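PDB 2BK8: titin heart isoform N2-B from Homo sapiens, which serves as a giant structural protein of muscle, represented here by M1, an immunoglobulin-like domain of its M-band region. Local coordinates for residues A2-I8 with Y21-N27; Q33-Y37 with V57-Y61; I65-G71 with V92-R96. One frame throughout, in Å; residues are numbered along the deposited sequence.

From the N terminus the three contacts come in series, and none nests in or crosses another. Contact 1 returns after a 12-residue excursion and lays 2-8 along 21-27 within the sheet that also holds strands 57-62 and 49-54. Contact 2 brackets residues 38-56 and packs strand 33-37 of the other sheet onto strand 57-61, near the centre of the domain. These two touch: the backbones of Tyr21 and Cys23 meet those of Leu60 and Ala58, and Trp36 reaches Tyr21 and Ile8. Contact 3 closes last, about 26 Å centre to centre from contact 1, tying loop 65-71 to the C-terminal tail 92-96.

Contact 1. Residues A2-I8 with Y21-N27; sequences AMVSGQI and YVCKIEN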
ATOM      1  N   ALA A   2       8.316   0.907 -19.217  1.00 40.08           N
ATOM      2  CA  ALA A   2       7.728   0.773 -17.860  1.00 39.46           C
ATOM      3  C   ALA A   2       8.111  -0.542 -17.098  1.00 38.68           C
ATOM      4  O   ALA A   2       8.980  -1.264 -17.580  1.00 43.94           O
ATOM      5  CB  ALA A   2       6.243   1.067 -17.909  1.00 38.77           C
ATOM      6  N   MET A   3       7.549  -0.903 -15.939  1.00 37.96           N
ATOM      7  CA  MET A   3       6.336  -0.396 -15.335  1.00 33.88           C
ATOM      8  C   MET A   3       6.418   1.037 -14.796  1.00 33.27           C
ATOM      9  O   MET A   3       7.501   1.623 -14.656  1.00 34.37           O
ATOM     10  CB  MET A   3       5.837  -1.367 -14.233  1.00 33.15           C
ATOM     11  CG  MET A   3       6.266  -2.838 -14.374  0.50 24.93           C
ATOM     12  SD  MET A   3       5.705  -3.713 -12.908  0.50 30.31           S
ATOM     13  CE  MET A   3       7.097  -4.657 -12.418  0.50 27.23           C
ATOM     14  N   VAL A   4       5.241   1.602 -14.592  1.00 33.89           N
ATOM     15  CA  VAL A   4       5.055   2.782 -13.753  1.00 33.21           C
ATOM     16  C   VAL A   4       3.997   2.435 -12.723  1.00 33.22           C
ATOM     17  O   VAL A   4       2.927   1.908 -13.061  1.00 33.60           O
ATOM     18  CB  VAL A   4       4.578   3.986 -14.571  1.00 31.98           C
ATOM     19  CG1 VAL A   4       4.220   5.175 -13.705  1.00 33.08           C
ATOM     20  CG2 VAL A   4       5.647   4.405 -15.562  1.00 27.05           C
ATOM     21  N   SER A   5       4.297   2.701 -11.457  1.00 33.23           N
ATOM     22  CA  SER A   5       3.286   2.587 -10.429  1.00 33.74           C
ATOM     23  C   SER A   5       2.509   3.901 -10.274  1.00 32.71           C
ATOM     24  O   SER A   5       3.106   4.980 -10.119  1.00 32.12           O
ATOM     25  CB  SER A   5       3.934   2.135  -9.117  1.00 33.00           C
ATOM     26  OG  SER A   5       4.850   3.111  -8.641  1.00 37.18           O
ATOM     27  N   GLY A   6       1.170   3.815 -10.325  1.00 32.63           N
ATOM     28  CA  GLY A   6       0.284   5.008 -10.257  1.00 32.40           C
ATOM     29  C   GLY A   6       0.192   5.714  -8.900  1.00 35.47           C
ATOM     30  O   GLY A   6       0.700   5.208  -7.895  1.00 35.95           O
ATOM     31  N   GLN A   7      -0.446   6.893  -8.862  1.00 34.80           N
ATOM     32  CA  GLN A   7      -0.598   7.631  -7.593  1.00 36.54           C
ATOM     33  C   GLN A   7      -1.577   6.911  -6.667  1.00 35.98           C
ATOM     34  O   GLN A   7      -2.582   6.352  -7.115  1.00 34.73           O
ATOM     35  CB  GLN A   7      -1.109   9.067  -7.815  1.00 36.02           C
ATOM     36  CG  GLN A   7      -0.310   9.896  -8.804  1.00 39.87           C
ATOM     37  CD  GLN A   7      -1.099  11.080  -9.310  1.00 41.76           C
ATOM     38  OE1 GLN A   7      -2.107  10.921 -10.002  1.00 47.59           O
ATOM     39  NE2 GLN A   7      -0.644  12.271  -8.982  1.00 43.38           N
ATOM     40  N   ILE A   8      -1.286   6.978  -5.370  1.00 33.86           N
ATOM     41  CA  ILE A   8      -2.109   6.428  -4.296  1.00 36.27           C
ATOM     42  C   ILE A   8      -2.579   7.624  -3.439  1.00 35.20           C
ATOM     43  O   ILE A   8      -1.783   8.529  -3.130  1.00 35.12           O
ATOM     44  CB  ILE A   8      -1.309   5.443  -3.433  1.00 34.36           C
ATOM     45  CG1 ILE A   8      -0.745   4.265  -4.245  1.00 34.75           C
ATOM     46  CG2 ILE A   8      -2.152   4.901  -2.252  1.00 35.39           C
ATOM     47  CD1 ILE A   8       0.293   3.418  -3.441  1.00 35.04           C
ATOM     48  N   TYR A  21      -5.857   1.304   0.353  1.00 36.69           N
ATOM     49  CA  TYR A  21      -4.985   1.962  -0.607  1.00 35.30           C
ATOM     50  C   TYR A  21      -5.025   1.192  -1.947  1.00 36.68           C
ATOM     51  O   TYR A  21      -4.898  -0.031  -1.982  1.00 36.42           O
ATOM     52  CB  TYR A  21      -3.532   2.073  -0.092  1.00 36.61           C
ATOM     53  CG  TYR A  21      -3.452   2.965   1.118  1.00 34.39           C
ATOM     54  CD1 TYR A  21      -3.476   4.371   0.990  1.00 34.05           C
ATOM     55  CD2 TYR A  21      -3.430   2.419   2.411  1.00 37.10           C
ATOM     56  CE1 TYR A  21      -3.441   5.199   2.135  1.00 35.74           C
ATOM     57  CE2 TYR A  21      -3.374   3.228   3.509  1.00 37.24           C
ATOM     58  CZ  TYR A  21      -3.404   4.612   3.372  1.00 38.50           C
ATOM     59  OH  TYR A  21      -3.390   5.385   4.520  1.00 36.76           O
ATOM     60  N   VAL A  22      -5.166   1.926  -3.037  1.00 37.34           N
ATOM     61  CA  VAL A  22      -5.272   1.321  -4.363  1.00 35.60           C
ATOM     62  C   VAL A  22      -4.194   1.903  -5.265  1.00 35.31           C
ATOM     63  O   VAL A  22      -4.108   3.144  -5.464  1.00 36.38           O
ATOM     64  CB  VAL A  22      -6.673   1.574  -5.008  1.00 34.23           C
ATOM     65  CG1 VAL A  22      -6.691   1.076  -6.481  1.00 36.55           C
ATOM     66  CG2 VAL A  22      -7.788   0.947  -4.187  1.00 36.95           C
ATOM     67  N   CYS A  23      -3.387   1.014  -5.838  1.00 34.94           N
ATOM     68  CA  CYS A  23      -2.321   1.439  -6.735  1.00 34.26           C
ATOM     69  C   CYS A  23      -2.468   0.737  -8.084  1.00 32.39           C
ATOM     70  O   CYS A  23      -2.384  -0.496  -8.175  1.00 34.18           O
ATOM     71  CB  CYS A  23      -0.930   1.162  -6.116  1.00 32.11           C
ATOM     72  SG  CYS A  23       0.488   1.676  -7.226  1.00 35.24           S
ATOM     73  N   LYS A  24      -2.680   1.523  -9.135  1.00 35.50           N
ATOM     74  CA  LYS A  24      -2.818   0.980 -10.488  1.00 34.52           C
ATOM     75  C   LYS A  24      -1.475   1.002 -11.279  1.00 33.75           C
ATOM     76  O   LYS A  24      -0.816   2.037 -11.355  1.00 34.20           O
ATOM     77  CB  LYS A  24      -3.942   1.753 -11.226  1.00 35.92           C
ATOM     78  CG  LYS A  24      -4.534   1.072 -12.426  1.00 38.24           C
ATOM     79  CD  LYS A  24      -5.676   1.918 -12.995  1.00 36.40           C
ATOM     80  CE  LYS A  24      -5.995   1.509 -14.414  1.00 35.52           C
ATOM     81  NZ  LYS A  24      -6.827   2.498 -15.163  1.00 32.88           N
ATOM     82  N   ILE A  25      -1.064  -0.156 -11.785  1.00 32.29           N
ATOM     83  CA  ILE A  25       0.229  -0.306 -12.497  1.00 33.95           C
ATOM     84  C   ILE A  25       0.103  -0.280 -14.016  1.00 32.58           C
ATOM     85  O   ILE A  25      -0.748  -0.961 -14.592  1.00 29.60           O
ATOM     86  CB  ILE A  25       0.990  -1.571 -11.960  1.00 36.77           C
ATOM     87  CG1 ILE A  25       1.340  -1.365 -10.482  1.00 39.64           C
ATOM     88  CG2 ILE A  25       2.305  -1.766 -12.690  1.00 34.88           C
ATOM     89  CD1 ILE A  25       0.939  -2.515  -9.523  1.00 41.07           C
ATOM     90  N   GLU A  26       0.953   0.537 -14.657  1.00 24.62           N
ATOM     91  CA  GLU A  26       1.059   0.567 -16.120  1.00 27.71           C
ATOM     92  C   GLU A  26       2.157  -0.394 -16.562  1.00 28.52           C
ATOM     93  O   GLU A  26       3.222  -0.464 -15.933  1.00 28.74           O
ATOM     94  CB  GLU A  26       1.335   1.988 -16.593  1.00 26.15           C
ATOM     95  CG  GLU A  26       0.311   3.073 -16.238  1.00 34.51           C
ATOM     96  CD  GLU A  26      -1.150   2.759 -16.635  1.00 39.28           C
ATOM     97  OE1 GLU A  26      -1.412   2.397 -17.803  1.00 41.01           O
ATOM     98  OE2 GLU A  26      -2.045   2.935 -15.772  1.00 38.50           O
ATOM     99  N   ASN A  27       1.899  -1.111 -17.661  1.00 29.34           N
ATOM    100  CA  ASN A  27       2.844  -2.051 -18.295  1.00 31.73           C
ATOM    101  C   ASN A  27       3.352  -3.173 -17.376  1.00 33.68           C
ATOM    102  O   ASN A  27       4.527  -3.572 -17.423  1.00 32.38           O
ATOM    103  CB  ASN A  27       4.005  -1.322 -19.004  1.00 29.74           C
ATOM    104  CG  ASN A  27       3.540  -0.188 -19.909  1.00 34.28           C
ATOM    105  OD1 ASN A  27       3.098  -0.418 -21.037  1.00 27.16           O
ATOM    106  ND2 ASN A  27       3.693   1.052 -19.437  1.00 31.47           N
TER
HETATM  107  O   HOH W   1      -3.107   4.420  -9.050  1.00 29.27           O
HETATM  108  O   HOH W   2      -5.212   5.361  -5.777  1.00 39.29           O
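Tyr21 meets Ile8 at the inner end of this pairing: the two side chains meet roughly perpendicular, with Ile8 CG2 3.5 Å from Tyr21 CD1, while the Tyr21 hydroxyl reaches on to the carbonyl of Glu89. At Val22 the backbones stand apart, and a water donates to both Val22 O and Gln7 O. Cys23 turns its CB to Ile8 CG1, 3.6 Å away; with SG anti to the backbone N (chi1 180°), the sulfur lies alongside Gly6, and Ser5 CB is near it too. A second water accepts from Lys24 N and donates to Gln7 O, bridging the two backbones where no direct bond is made. From the Lys24 carbonyl onward the backbones bond directly. Gly6 N donates to Lys24 O over 2.9 Å, arriving tilted from the carbonyl plane in a rather bent bond (139° at the hydrogen). Ile25, facing Ser5 in a non-hydrogen-bonded pair, brings its CG2 to 3.7 Å from Val4 O and points into the core, where it touches Val77 and Val34. Glu26 and Val4 then form the hydrogen-bonded pair: Glu26 N to Val4 O at 2.9 Å is nearly straight, and Val4 N to Glu26 O is longer at 3.2 Å. Their side chains lie on the outer face. This is the edge pairing of the first strand of an I-set immunoglobulin sandwich. With two bridging waters at the Val22-Lys24 end and three direct backbone bonds beyond them, the first strand is held to its neighbour by a short run of backbone hydrogen bonds, while Ile8, Cys23 and Ile25 supply the apolar grip on the core.

Contact 2. Residues Q33-Y37 with V57-Y61; sequences QVTWY and VAILY
Val34 opens the contact with its CG1 methyl 4.0 Å from Ala58 CB. That methyl stands anti to the backbone N (chi1 175°), which carries it across the gap between the two sheets. Two residues on, Trp36 does most of the work. Its indole lies under Leu60, whose CB sits over the centre of the six-membered ring, 3.6 Å from the centroid and only 9° off the normal, a CH-pi contact. Leu60 CD2 extends the cover to the CE3 side of the ring, 3.7 Å from Trp36 CE3. Ala58 comes from another direction: its carbonyl O lies near the ring plane at the edge, 3.9 Å from Trp36 CZ2, and its CB is 4.0 Å from the same carbon. The strands run in roughly the same direction, 27° apart, with axes 8.9 Å from each other at closest approach, so it takes side chains to span the interval, the indole reaching as far as the opposite backbone. Here the two sheets of the immunoglobulin sandwich face each other about the core tryptophan, which also packs on Cys75, Tyr21 and Ile8. No hydrogen bond links 33-37 to 57-61, so this junction depends on the shape fit of apolar groups and on dispersion against the indole face.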
ATOM      1  N   GLN A  33       5.838  -8.459  -9.500  1.00 36.63           N
ATOM      2  CA  GLN A  33       5.603  -8.827  -8.077  1.00 38.21           C
ATOM      3  C   GLN A  33       5.425  -7.546  -7.237  1.00 36.59           C
ATOM      4  O   GLN A  33       6.192  -6.599  -7.378  1.00 34.75           O
ATOM      5  CB  GLN A  33       6.759  -9.676  -7.495  1.00 38.54           C
ATOM      6  CG  GLN A  33       6.624  -9.966  -5.965  1.00 42.58           C
ATOM      7  CD  GLN A  33       7.839 -10.657  -5.351  1.00 45.01           C
ATOM      8  OE1 GLN A  33       8.903 -10.041  -5.163  1.00 49.51           O
ATOM      9  NE2 GLN A  33       7.683 -11.941  -5.018  1.00 49.74           N
ATOM     10  N   VAL A  34       4.445  -7.537  -6.328  1.00 35.81           N
ATOM     11  CA  VAL A  34       4.140  -6.331  -5.533  1.00 35.23           C
ATOM     12  C   VAL A  34       4.358  -6.610  -4.063  1.00 35.43           C
ATOM     13  O   VAL A  34       3.964  -7.679  -3.582  1.00 32.68           O
ATOM     14  CB  VAL A  34       2.657  -5.916  -5.704  1.00 35.77           C
ATOM     15  CG1 VAL A  34       2.283  -4.728  -4.766  1.00 35.63           C
ATOM     16  CG2 VAL A  34       2.368  -5.596  -7.150  1.00 38.33           C
ATOM     17  N   THR A  35       5.040  -5.689  -3.375  1.00 32.96           N
ATOM     18  CA  THR A  35       5.226  -5.801  -1.914  1.00 34.86           C
ATOM     19  C   THR A  35       4.881  -4.447  -1.279  1.00 36.76           C
ATOM     20  O   THR A  35       5.346  -3.390  -1.736  1.00 34.16           O
ATOM     21  CB  THR A  35       6.702  -6.186  -1.545  1.00 34.34           C
ATOM     22  OG1 THR A  35       7.104  -7.373  -2.256  1.00 34.79           O
ATOM     23  CG2 THR A  35       6.862  -6.440  -0.040  1.00 36.84           C
ATOM     24  N   TRP A  36       4.086  -4.475  -0.206  1.00 33.64           N
ATOM     25  CA  TRP A  36       3.769  -3.240   0.545  1.00 34.83           C
ATOM     26  C   TRP A  36       4.624  -3.110   1.821  1.00 33.80           C
ATOM     27  O   TRP A  36       5.046  -4.122   2.400  1.00 33.69           O
ATOM     28  CB  TRP A  36       2.288  -3.210   0.931  1.00 33.73           C
ATOM     29  CG  TRP A  36       1.319  -3.081  -0.212  1.00 35.19           C
ATOM     30  CD1 TRP A  36       0.897  -4.075  -1.046  1.00 34.77           C
ATOM     31  CD2 TRP A  36       0.658  -1.877  -0.646  1.00 35.80           C
ATOM     32  NE1 TRP A  36      -0.004  -3.567  -1.963  1.00 34.44           N
ATOM     33  CE2 TRP A  36      -0.174  -2.227  -1.732  1.00 29.48           C
ATOM     34  CE3 TRP A  36       0.663  -0.540  -0.191  1.00 35.23           C
ATOM     35  CZ2 TRP A  36      -1.027  -1.292  -2.379  1.00 33.76           C
ATOM     36  CZ3 TRP A  36      -0.162   0.404  -0.837  1.00 35.76           C
ATOM     37  CH2 TRP A  36      -0.995   0.014  -1.951  1.00 34.38           C
ATOM     38  N   TYR A  37       4.867  -1.866   2.248  1.00 32.90           N
ATOM     39  CA  TYR A  37       5.591  -1.565   3.501  1.00 33.67           C
ATOM     40  C   TYR A  37       4.845  -0.501   4.316  1.00 35.60           C
ATOM     41  O   TYR A  37       4.230   0.399   3.761  1.00 37.12           O
ATOM     42  CB  TYR A  37       7.027  -1.079   3.240  1.00 33.04           C
ATOM     43  CG  TYR A  37       7.921  -2.045   2.474  1.00 32.11           C
ATOM     44  CD1 TYR A  37       8.915  -2.799   3.118  1.00 29.79           C
ATOM     45  CD2 TYR A  37       7.798  -2.172   1.082  1.00 32.80           C
ATOM     46  CE1 TYR A  37       9.736  -3.673   2.395  1.00 33.38           C
ATOM     47  CE2 TYR A  37       8.574  -3.039   0.390  1.00 33.02           C
ATOM     48  CZ  TYR A  37       9.540  -3.795   1.029  1.00 32.87           C
ATOM     49  OH  TYR A  37      10.333  -4.647   0.253  1.00 34.88           O
ATOM     50  N   VAL A  57      -3.771  -4.184 -10.764  1.00 31.42           N
ATOM     51  CA  VAL A  57      -4.344  -3.483  -9.598  1.00 35.64           C
ATOM     52  C   VAL A  57      -3.878  -4.079  -8.264  1.00 34.61           C
ATOM     53  O   VAL A  57      -4.213  -5.240  -7.919  1.00 34.47           O
ATOM     54  CB  VAL A  57      -5.888  -3.425  -9.690  1.00 33.07           C
ATOM     55  CG1 VAL A  57      -6.491  -2.548  -8.560  1.00 35.66           C
ATOM     56  CG2 VAL A  57      -6.324  -2.896 -11.072  1.00 34.57           C
ATOM     57  N   ALA A  58      -3.106  -3.282  -7.517  1.00 34.13           N
ATOM     58  CA  ALA A  58      -2.693  -3.620  -6.135  1.00 34.10           C
ATOM     59  C   ALA A  58      -3.583  -2.953  -5.081  1.00 35.59           C
ATOM     60  O   ALA A  58      -3.812  -1.734  -5.103  1.00 34.29           O
ATOM     61  CB  ALA A  58      -1.219  -3.235  -5.907  1.00 33.38           C
ATOM     62  N   ILE A  59      -4.057  -3.745  -4.119  1.00 34.22           N
ATOM     63  CA  ILE A  59      -4.943  -3.240  -3.066  1.00 36.46           C
ATOM     64  C   ILE A  59      -4.469  -3.684  -1.674  1.00 35.94           C
ATOM     65  O   ILE A  59      -4.248  -4.882  -1.423  1.00 36.34           O
ATOM     66  CB  ILE A  59      -6.440  -3.664  -3.295  1.00 37.82           C
ATOM     67  CG1 ILE A  59      -6.946  -3.253  -4.683  1.00 38.41           C
ATOM     68  CG2 ILE A  59      -7.330  -3.162  -2.156  1.00 38.76           C
ATOM     69  CD1 ILE A  59      -8.412  -3.699  -4.980  1.00 38.33           C
ATOM     70  N   LEU A  60      -4.256  -2.705  -0.803  1.00 36.74           N
ATOM     71  CA  LEU A  60      -3.957  -2.930   0.610  1.00 35.69           C
ATOM     72  C   LEU A  60      -5.111  -2.451   1.486  1.00 35.67           C
ATOM     73  O   LEU A  60      -5.486  -1.288   1.468  1.00 33.98           O
ATOM     74  CB  LEU A  60      -2.644  -2.221   1.045  1.00 33.86           C
ATOM     75  CG  LEU A  60      -2.418  -2.177   2.576  1.00 34.66           C
ATOM     76  CD1 LEU A  60      -2.097  -3.571   3.165  1.00 35.78           C
ATOM     77  CD2 LEU A  60      -1.285  -1.178   2.919  1.00 35.85           C
ATOM     78  N   TYR A  61      -5.671  -3.359   2.275  1.00 34.24           N
ATOM     79  CA  TYR A  61      -6.672  -3.004   3.282  1.00 37.77           C
ATOM     80  C   TYR A  61      -6.084  -3.156   4.679  1.00 37.11           C
ATOM     81  O   TYR A  61      -5.619  -4.239   5.046  1.00 37.47           O
ATOM     82  CB  TYR A  61      -7.906  -3.877   3.144  1.00 39.48           C
ATOM     83  CG  TYR A  61      -8.984  -3.288   2.275  1.00 45.20           C
ATOM     84  CD1 TYR A  61      -8.850  -3.289   0.899  1.00 46.64           C
ATOM     85  CD2 TYR A  61     -10.132  -2.733   2.826  1.00 43.39           C
ATOM     86  CE1 TYR A  61      -9.832  -2.760   0.082  1.00 48.92           C
ATOM     87  CE2 TYR A  61     -11.130  -2.186   2.016  1.00 47.86           C
ATOM     88  CZ  TYR A  61     -10.962  -2.197   0.640  1.00 46.81           C
ATOM     89  OH  TYR A  61     -11.935  -1.701  -0.216  1.00 47.47           O
TER

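Contact 3. Residues I65-G71 with V92-R96; sequences ITKLDDG and VKGVR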
ATOM      1  N   ILE A  65      -7.914  -0.340  13.148  1.00 32.86           N
ATOM      2  CA  ILE A  65      -6.969   0.796  13.215  1.00 33.59           C
ATOM      3  C   ILE A  65      -6.633   1.216  14.658  1.00 31.50           C
ATOM      4  O   ILE A  65      -7.515   1.191  15.572  1.00 30.78           O
ATOM      5  CB  ILE A  65      -7.475   2.006  12.332  1.00 32.06           C
ATOM      6  CG1 ILE A  65      -7.341   1.667  10.826  1.00 32.86           C
ATOM      7  CG2 ILE A  65      -6.826   3.358  12.791  1.00 31.14           C
ATOM      8  CD1 ILE A  65      -5.943   1.688  10.287  1.00 37.51           C
ATOM      9  N   THR A  66      -5.355   1.521  14.911  1.00 30.91           N
ATOM     10  CA  THR A  66      -4.932   2.138  16.200  1.00 33.35           C
ATOM     11  C   THR A  66      -4.054   3.362  15.896  1.00 32.11           C
ATOM     12  O   THR A  66      -3.655   3.586  14.746  1.00 33.03           O
ATOM     13  CB  THR A  66      -4.098   1.180  17.146  1.00 33.72           C
ATOM     14  OG1 THR A  66      -2.777   0.971  16.590  1.00 34.25           O
ATOM     15  CG2 THR A  66      -4.806  -0.157  17.373  1.00 34.18           C
ATOM     16  N   LYS A  67      -3.731   4.144  16.921  1.00 32.71           N
ATOM     17  CA  LYS A  67      -2.766   5.250  16.765  1.00 34.37           C
ATOM     18  C   LYS A  67      -1.416   4.806  16.163  1.00 32.63           C
ATOM     19  O   LYS A  67      -0.764   5.587  15.460  1.00 36.17           O
ATOM     20  CB  LYS A  67      -2.564   5.990  18.100  1.00 33.65           C
ATOM     21  CG  LYS A  67      -3.764   6.881  18.484  1.00 32.80           C
ATOM     22  CD  LYS A  67      -3.442   7.732  19.707  1.00 34.02           C
ATOM     23  CE  LYS A  67      -4.606   8.597  20.113  1.00 36.18           C
ATOM     24  NZ  LYS A  67      -5.579   7.793  20.888  1.00 34.04           N
ATOM     25  N   LEU A  68      -0.997   3.559  16.426  1.00 33.35           N
ATOM     26  CA  LEU A  68       0.271   3.022  15.863  1.00 33.31           C
ATOM     27  C   LEU A  68       0.329   3.047  14.341  1.00 33.47           C
ATOM     28  O   LEU A  68       1.413   3.061  13.766  1.00 36.17           O
ATOM     29  CB  LEU A  68       0.530   1.587  16.300  1.00 32.25           C
ATOM     30  CG  LEU A  68       0.847   1.351  17.779  1.00 30.94           C
ATOM     31  CD1 LEU A  68       0.954  -0.148  18.010  1.00 35.98           C
ATOM     32  CD2 LEU A  68       2.142   2.037  18.236  1.00 35.25           C
ATOM     33  N   ASP A  69      -0.845   3.029  13.705  1.00 34.41           N
ATOM     34  CA  ASP A  69      -0.956   2.892  12.250  1.00 31.53           C
ATOM     35  C   ASP A  69      -0.721   4.185  11.465  1.00 35.26           C
ATOM     36  O   ASP A  69      -0.627   4.130  10.241  1.00 34.67           O
ATOM     37  CB  ASP A  69      -2.317   2.216  11.864  1.00 31.62           C
ATOM     38  CG  ASP A  69      -2.447   0.804  12.447  1.00 33.16           C
ATOM     39  OD1 ASP A  69      -1.457   0.015  12.386  1.00 34.45           O
ATOM     40  OD2 ASP A  69      -3.524   0.485  13.013  1.00 35.17           O
ATOM     41  N   ASP A  70      -0.628   5.321  12.167  1.00 32.67           N
ATOM     42  CA  ASP A  70      -0.369   6.632  11.550  1.00 34.61           C
ATOM     43  C   ASP A  70       1.070   6.661  10.990  1.00 36.85           C
ATOM     44  O   ASP A  70       2.040   6.430  11.728  1.00 37.83           O
ATOM     45  CB  ASP A  70      -0.654   7.763  12.566  1.00 36.38           C
ATOM     46  CG  ASP A  70      -0.562   9.174  11.957  1.00 34.85           C
ATOM     47  OD1 ASP A  70       0.500   9.492  11.370  1.00 37.44           O
ATOM     48  OD2 ASP A  70      -1.537   9.965  12.096  1.00 35.05           O
ATOM     49  N   GLY A  71       1.193   6.933   9.686  1.00 36.45           N
ATOM     50  CA  GLY A  71       2.504   7.081   9.000  1.00 36.15           C
ATOM     51  C   GLY A  71       2.458   6.965   7.482  1.00 39.54           C
ATOM     52  O   GLY A  71       1.447   7.315   6.828  1.00 38.37           O
ATOM     53  N   VAL A  92      -4.311   9.309  11.747  1.00 34.79           N
ATOM     54  CA  VAL A  92      -5.203   9.010  12.898  1.00 35.76           C
ATOM     55  C   VAL A  92      -5.317  10.203  13.876  1.00 36.47           C
ATOM     56  O   VAL A  92      -4.303  10.797  14.264  1.00 39.03           O
ATOM     57  CB  VAL A  92      -4.709   7.737  13.667  1.00 34.13           C
ATOM     58  CG1 VAL A  92      -5.668   7.363  14.839  1.00 35.26           C
ATOM     59  CG2 VAL A  92      -4.525   6.553  12.724  1.00 37.89           C
ATOM     60  N   LYS A  93      -6.538  10.537  14.293  1.00 36.56           N
ATOM     61  CA  LYS A  93      -6.785  11.625  15.271  1.00 37.44           C
ATOM     62  C   LYS A  93      -6.006  11.418  16.579  1.00 35.26           C
ATOM     63  O   LYS A  93      -5.998  10.320  17.112  1.00 36.47           O
ATOM     64  CB  LYS A  93      -8.286  11.761  15.559  1.00 38.77           C
ATOM     65  CG  LYS A  93      -8.636  12.945  16.441  1.00 40.78           C
ATOM     66  CD  LYS A  93     -10.055  13.431  16.162  1.00 42.70           C
ATOM     67  CE  LYS A  93     -10.319  14.814  16.768  1.00 41.74           C
ATOM     68  NZ  LYS A  93     -10.603  14.765  18.241  1.00 45.50           N
ATOM     69  N   GLY A  94      -5.294  12.454  17.040  1.00 36.42           N
ATOM     70  CA  GLY A  94      -4.501  12.380  18.292  1.00 36.36           C
ATOM     71  C   GLY A  94      -2.995  12.152  18.132  1.00 38.09           C
ATOM     72  O   GLY A  94      -2.252  12.232  19.124  1.00 36.29           O
ATOM     73  N   VAL A  95      -2.548  11.867  16.902  1.00 36.66           N
ATOM     74  CA  VAL A  95      -1.126  11.566  16.608  1.00 39.87           C
ATOM     75  C   VAL A  95      -0.307  12.792  16.172  1.00 41.99           C
ATOM     76  O   VAL A  95       0.577  13.251  16.912  1.00 44.16           O
ATOM     77  CB  VAL A  95      -0.954  10.445  15.527  1.00 37.95           C
ATOM     78  CG1 VAL A  95       0.558  10.105  15.320  1.00 35.29           C
ATOM     79  CG2 VAL A  95      -1.734   9.193  15.902  1.00 38.02           C
ATOM     80  N   ARG A  96      -0.589  13.290  14.969  1.00 41.30           N
ATOM     81  CA  ARG A  96       0.070  14.491  14.426  1.00 41.79           C
ATOM     82  C   ARG A  96      -0.619  15.764  14.912  1.00 42.57           C
ATOM     83  O   ARG A  96      -1.832  15.768  15.158  1.00 41.06           O
ATOM     84  CB  ARG A  96       0.058  14.479  12.885  1.00 42.48           C
ATOM     85  CG  ARG A  96       0.620  13.200  12.231  1.00 39.49           C
ATOM     86  CD  ARG A  96       0.772  13.307  10.724  1.00 40.50           C
ATOM     87  NE  ARG A  96       0.750  11.971  10.099  1.00 38.70           N
ATOM     88  CZ  ARG A  96       1.267  11.665   8.910  1.00 33.57           C
ATOM     89  NH1 ARG A  96       1.865  12.588   8.152  1.00 35.38           N
ATOM     90  NH2 ARG A  96       1.163  10.421   8.466  1.00 33.79           N
TER
HETATM   91  O   HOH W   3      -2.527  12.301  13.078  1.00 37.09           O
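A polar clasp at the surface, centred on Asp70 with Val92 and Arg96, joins the turn leading into strand 71-78 to the tail that leaves strand 83-92. Asp70 uses both carboxylate oxygens. OD1 takes Arg96 NE at 2.8 Å through its syn lone pair, forming a salt bridge, with a weak second bond from Arg96 NH2; the carboxylate and guanidinium planes stand 51° apart. OD2 accepts Val92 N at 2.9 Å in a nearly straight bond (167°), met on the anti side and well out of the carboxylate plane. A water donates to OD2 and to Val92 O and accepts from Arg96 N, so it stitches the tail to the same oxygen. Just before Asp70, Asp69 O receives the hydroxyl of Tyr73: this is the tyrosine corner of the immunoglobulin fold, and Asp69 also pairs with Lys48. Apolar parts flank the clasp. Val95 lies alongside Asp70, pointing the other way, its CG1 3.8 Å from Asp70 CB, and Val92 puts CG2 3.9 Å from Ile65 CG2. Lys67 runs its CG past Val95 CG2 at 4.0 Å and sends its ammonium on to Glu15, while Arg96 NH2 has a second salt-bridge partner in Glu89.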